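Local coordinates for neurotoxin (Clostridium botulinum, PDB 1ZB7), which acts in the cytosol of nerve cells as a zinc endopeptidase that cleaves synaptobrevins, cutting VAMP2 at an Ala-Ala bond, at residues 2-14 and 86-100. Numbering follows the deposited sequence.
Sequences PVNIKNFNYNDPI and DKFLKTMIKLFNRIN
The extended N-terminal arm of the light chain runs antiparallel along helix 82-99, from Tyr10 beside Asp86 to Val3 at Asn100, where the helix has ended. Asp86 OD1 accepts the backbone N-H of Tyr10 at 2.9 Å on its anti side, in a nearly straight bond (166°). The other carboxylate oxygen, OD2, turns its syn lone pair to Lys90 NZ in a salt bridge of 2.7 Å. That same ammonium reaches across to Asn9 OD1 at 2.8 Å, in the carbonyl plane on a lone pair. Asp12 steadies Asn9, its carboxylate oxygens taking the backbone N and ND2, so the Asn9-Asp12 turn is tied to the helix. Between the polar ends the packing is largely apolar, edged by carbonyl and amide oxygens. Leu89 CD2 meets Phe8 CB at 4.1 Å and lies at the edge of the Tyr10 ring. With CG1 anti to the carbonyl carbon (chi1 -53°) and the chain extended beyond, Ile5 sends CD1 to Phe96 CB (3.8 Å), Asn100 CB (3.6 Å) and Asn97 OD1 (3.5 Å), leaving CG2 for Ile93 CG2. A water joins Ile5 O, Asn7 OD1 and Asn97 ND2. Asn100 ND2 donates to Val3 O at 2.9 Å, a bent bond (139°). Helix 103-114 touches Pro2 and Val3; strand 19-23 touches Phe8. An extended N-terminal segment without regular strand structure thus packs along a helix of the M27 zinc protease fold, Tyr10 N-H and Val3 C=O held by helix-segment side chains.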
# COMPACT_ATOMS: atom_id res chain seq x y z
N PRO A 2 3.54 7.08 37.41
CA PRO A 2 3.27 7.94 36.26
C PRO A 2 3.99 9.27 36.41
O PRO A 2 4.11 9.80 37.52
CB PRO A 2 1.75 8.15 36.29
CG PRO A 2 1.24 7.18 37.32
CD PRO A 2 2.37 7.04 38.31
N VAL A 3 4.48 9.73 35.26
CA VAL A 3 5.23 10.98 35.05
C VAL A 3 4.36 12.19 35.49
O VAL A 3 3.14 12.20 35.33
CB VAL A 3 5.63 10.96 33.58
CG1 VAL A 3 5.02 12.07 32.70
CG2 VAL A 3 7.12 10.65 33.42
N ASN A 4 5.01 13.17 36.10
CA ASN A 4 4.37 14.41 36.38
C ASN A 4 4.34 15.35 35.16
O ASN A 4 5.33 15.58 34.55
CB ASN A 4 5.03 15.12 37.57
CG ASN A 4 4.36 16.47 37.89
OD1 ASN A 4 4.84 17.56 37.45
ND2 ASN A 4 3.21 16.41 38.59
N ILE A 5 3.21 15.97 34.93
CA ILE A 5 3.05 16.91 33.81
C ILE A 5 2.71 18.29 34.39
O ILE A 5 1.67 18.45 35.03
CB ILE A 5 1.97 16.42 32.79
CG1 ILE A 5 2.31 14.98 32.37
CG2 ILE A 5 1.91 17.35 31.62
CD1 ILE A 5 1.37 14.37 31.42
N LYS A 6 3.62 19.25 34.15
CA LYS A 6 3.50 20.57 34.69
C LYS A 6 2.66 21.51 33.80
O LYS A 6 2.78 21.49 32.61
CB LYS A 6 4.90 21.16 34.93
CG LYS A 6 4.84 22.39 35.79
CD LYS A 6 6.15 22.77 36.33
CE LYS A 6 6.00 24.24 36.84
NZ LYS A 6 7.25 24.59 37.58
N ASN A 7 1.80 22.31 34.44
CA ASN A 7 1.04 23.39 33.85
C ASN A 7 1.83 24.66 33.75
O ASN A 7 2.50 24.99 34.61
CB ASN A 7 -0.22 23.71 34.72
CG ASN A 7 -1.23 22.53 34.85
OD1 ASN A 7 -1.62 21.83 33.86
ND2 ASN A 7 -1.72 22.35 36.08
N PHE A 8 1.63 25.43 32.70
CA PHE A 8 2.34 26.68 32.42
C PHE A 8 1.41 27.60 31.70
O PHE A 8 0.47 27.13 31.01
CB PHE A 8 3.48 26.46 31.44
CG PHE A 8 4.67 25.68 32.01
CD1 PHE A 8 5.55 26.27 32.91
CD2 PHE A 8 4.91 24.40 31.61
CE1 PHE A 8 6.64 25.57 33.40
CE2 PHE A 8 6.00 23.72 32.12
CZ PHE A 8 6.85 24.29 32.95
N ASN A 9 1.68 28.89 31.84
CA ASN A 9 1.13 29.93 30.97
C ASN A 9 2.25 30.40 30.12
O ASN A 9 3.33 30.45 30.61
CB ASN A 9 0.57 31.11 31.81
CG ASN A 9 -0.44 30.65 32.87
OD1 ASN A 9 -1.59 30.30 32.49
ND2 ASN A 9 -0.02 30.60 34.20
N TYR A 10 2.01 30.74 28.86
CA TYR A 10 3.01 31.30 28.00
C TYR A 10 3.78 32.46 28.59
O TYR A 10 4.98 32.56 28.39
CB TYR A 10 2.48 31.73 26.64
CG TYR A 10 3.65 32.05 25.72
CD1 TYR A 10 4.40 31.02 25.17
CD2 TYR A 10 4.04 33.34 25.45
CE1 TYR A 10 5.45 31.28 24.36
CE2 TYR A 10 5.12 33.60 24.60
CZ TYR A 10 5.81 32.55 24.06
OH TYR A 10 6.87 32.73 23.20
N ASN A 11 3.09 33.30 29.34
CA ASN A 11 3.71 34.51 29.92
C ASN A 11 4.37 34.35 31.25
O ASN A 11 4.97 35.30 31.75
CB ASN A 11 2.69 35.67 29.92
CG ASN A 11 1.55 35.49 30.98
OD1 ASN A 11 1.46 34.49 31.74
ND2 ASN A 11 0.67 36.47 30.99
N ASP A 12 4.34 33.14 31.80
CA ASP A 12 5.08 32.82 33.00
C ASP A 12 6.55 33.20 32.70
O ASP A 12 7.05 32.86 31.61
CB ASP A 12 5.03 31.32 33.28
CG ASP A 12 3.68 30.79 33.90
OD1 ASP A 12 2.75 31.57 34.29
OD2 ASP A 12 3.58 29.54 33.95
N PRO A 13 7.23 33.93 33.63
CA PRO A 13 8.63 34.35 33.33
C PRO A 13 9.71 33.24 33.23
O PRO A 13 9.65 32.15 33.85
CB PRO A 13 8.96 35.35 34.44
CG PRO A 13 7.92 35.21 35.48
CD PRO A 13 6.75 34.45 34.93
N ILE A 14 10.68 33.57 32.38
CA ILE A 14 11.89 32.80 32.24
C ILE A 14 12.43 32.54 33.65
O ILE A 14 12.58 33.48 34.41
CB ILE A 14 12.92 33.64 31.41
CG1 ILE A 14 12.45 33.88 29.95
CG2 ILE A 14 14.21 33.00 31.38
CD1 ILE A 14 12.52 32.58 29.09
N ASP A 86 0.07 30.50 23.97
CA ASP A 86 -0.50 30.03 25.19
C ASP A 86 -1.53 28.94 24.98
O ASP A 86 -1.51 27.93 25.67
CB ASP A 86 -1.11 31.24 26.00
CG ASP A 86 -1.58 30.85 27.41
OD1 ASP A 86 -0.79 30.35 28.23
OD2 ASP A 86 -2.75 31.00 27.67
N LYS A 87 -2.37 29.11 24.00
CA LYS A 87 -3.35 28.06 23.61
C LYS A 87 -2.73 26.75 23.10
O LYS A 87 -3.19 25.60 23.47
CB LYS A 87 -4.36 28.62 22.59
CG LYS A 87 -5.48 27.64 22.27
CD LYS A 87 -6.67 28.21 21.44
CE LYS A 87 -7.70 27.05 21.19
NZ LYS A 87 -9.04 27.42 20.78
N PHE A 88 -1.70 26.90 22.24
CA PHE A 88 -0.88 25.76 21.78
C PHE A 88 -0.23 24.97 22.96
O PHE A 88 -0.35 23.76 23.04
CB PHE A 88 0.19 26.26 20.86
CG PHE A 88 1.10 25.18 20.31
CD1 PHE A 88 0.84 24.57 19.07
CD2 PHE A 88 2.25 24.84 20.96
CE1 PHE A 88 1.77 23.68 18.56
CE2 PHE A 88 3.12 23.91 20.45
CZ PHE A 88 2.84 23.30 19.27
N LEU A 89 0.45 25.70 23.85
CA LEU A 89 1.04 25.18 25.07
C LEU A 89 0.07 24.39 26.01
O LEU A 89 0.36 23.24 26.41
CB LEU A 89 1.66 26.32 25.80
CG LEU A 89 2.43 26.14 27.12
CD1 LEU A 89 3.50 25.06 27.01
CD2 LEU A 89 3.04 27.50 27.47
N LYS A 90 -1.06 25.01 26.30
CA LYS A 90 -2.12 24.42 27.06
C LYS A 90 -2.73 23.20 26.38
O LYS A 90 -3.04 22.19 27.04
CB LYS A 90 -3.16 25.51 27.47
CG LYS A 90 -2.64 26.30 28.72
CD LYS A 90 -3.20 27.64 28.84
CE LYS A 90 -2.67 28.37 30.13
NZ LYS A 90 -3.06 29.85 30.10
N THR A 91 -2.90 23.28 25.08
CA THR A 91 -3.42 22.14 24.32
C THR A 91 -2.40 20.97 24.36
O THR A 91 -2.77 19.86 24.57
CB THR A 91 -3.72 22.51 22.84
OG1 THR A 91 -4.65 23.59 22.79
CG2 THR A 91 -4.25 21.36 22.08
N MET A 92 -1.12 21.25 24.16
CA MET A 92 -0.08 20.21 24.24
C MET A 92 -0.09 19.52 25.62
O MET A 92 0.03 18.29 25.72
CB MET A 92 1.33 20.75 23.93
CG MET A 92 1.62 21.14 22.49
SD MET A 92 0.95 19.97 21.23
CE MET A 92 1.89 18.50 21.68
N ILE A 93 -0.22 20.32 26.68
CA ILE A 93 -0.26 19.77 28.02
C ILE A 93 -1.48 18.91 28.22
O ILE A 93 -1.41 17.86 28.90
CB ILE A 93 -0.24 20.90 29.03
CG1 ILE A 93 1.13 21.56 29.02
CG2 ILE A 93 -0.65 20.39 30.46
CD1 ILE A 93 1.09 22.97 29.63
N LYS A 94 -2.62 19.35 27.66
CA LYS A 94 -3.84 18.62 27.83
C LYS A 94 -3.69 17.28 27.11
O LYS A 94 -4.11 16.25 27.61
CB LYS A 94 -5.03 19.38 27.29
CG LYS A 94 -6.37 18.63 27.33
CD LYS A 94 -7.50 19.57 27.43
CE LYS A 94 -8.91 18.82 27.41
NZ LYS A 94 -9.99 19.84 27.28
N LEU A 95 -3.06 17.29 25.96
CA LEU A 95 -2.86 16.08 25.20
C LEU A 95 -1.94 15.13 25.92
O LEU A 95 -2.24 13.95 26.00
CB LEU A 95 -2.37 16.40 23.78
CG LEU A 95 -3.33 17.20 22.86
CD1 LEU A 95 -2.63 17.35 21.52
CD2 LEU A 95 -4.62 16.55 22.71
N PHE A 96 -0.86 15.63 26.52
CA PHE A 96 -0.03 14.75 27.32
C PHE A 96 -0.82 14.24 28.52
O PHE A 96 -0.64 13.10 28.92
CB PHE A 96 1.29 15.38 27.76
CG PHE A 96 2.35 15.35 26.71
CD1 PHE A 96 2.51 16.43 25.84
CD2 PHE A 96 3.18 14.27 26.59
CE1 PHE A 96 3.48 16.41 24.80
CE2 PHE A 96 4.20 14.20 25.56
CZ PHE A 96 4.36 15.29 24.67
N ASN A 97 -1.65 15.07 29.11
CA ASN A 97 -2.48 14.59 30.24
C ASN A 97 -3.42 13.47 29.84
O ASN A 97 -3.57 12.51 30.56
CB ASN A 97 -3.23 15.71 30.95
CG ASN A 97 -2.36 16.48 31.94
OD1 ASN A 97 -1.57 15.90 32.67
ND2 ASN A 97 -2.45 17.77 31.90
N ARG A 98 -3.97 13.57 28.65
CA ARG A 98 -4.74 12.53 28.07
C ARG A 98 -3.97 11.20 27.88
O ARG A 98 -4.45 10.13 28.32
CB ARG A 98 -5.43 13.04 26.80
CG ARG A 98 -6.15 11.96 25.96
CD ARG A 98 -7.44 12.55 25.33
NE ARG A 98 -8.12 11.59 24.46
CZ ARG A 98 -8.77 10.50 24.84
NH1 ARG A 98 -8.85 10.16 26.12
NH2 ARG A 98 -9.32 9.70 23.91
N ILE A 99 -2.78 11.28 27.30
CA ILE A 99 -1.96 10.13 27.09
C ILE A 99 -1.67 9.53 28.47
O ILE A 99 -1.74 8.32 28.69
CB ILE A 99 -0.64 10.50 26.37
CG1 ILE A 99 -0.97 10.89 24.92
CG2 ILE A 99 0.39 9.32 26.46
CD1 ILE A 99 0.06 11.74 24.22
N ASN A 100 -1.37 10.41 29.40
CA ASN A 100 -1.05 10.02 30.76
C ASN A 100 -2.26 9.44 31.58
O ASN A 100 -2.03 9.06 32.70
CB ASN A 100 -0.30 11.16 31.51
CG ASN A 100 0.75 10.64 32.52
OD1 ASN A 100 1.46 9.60 32.27
ND2 ASN A 100 0.96 11.44 33.60
O HOH W 1 3.75 8.37 32.95
O HOH W 2 -0.82 19.20 34.19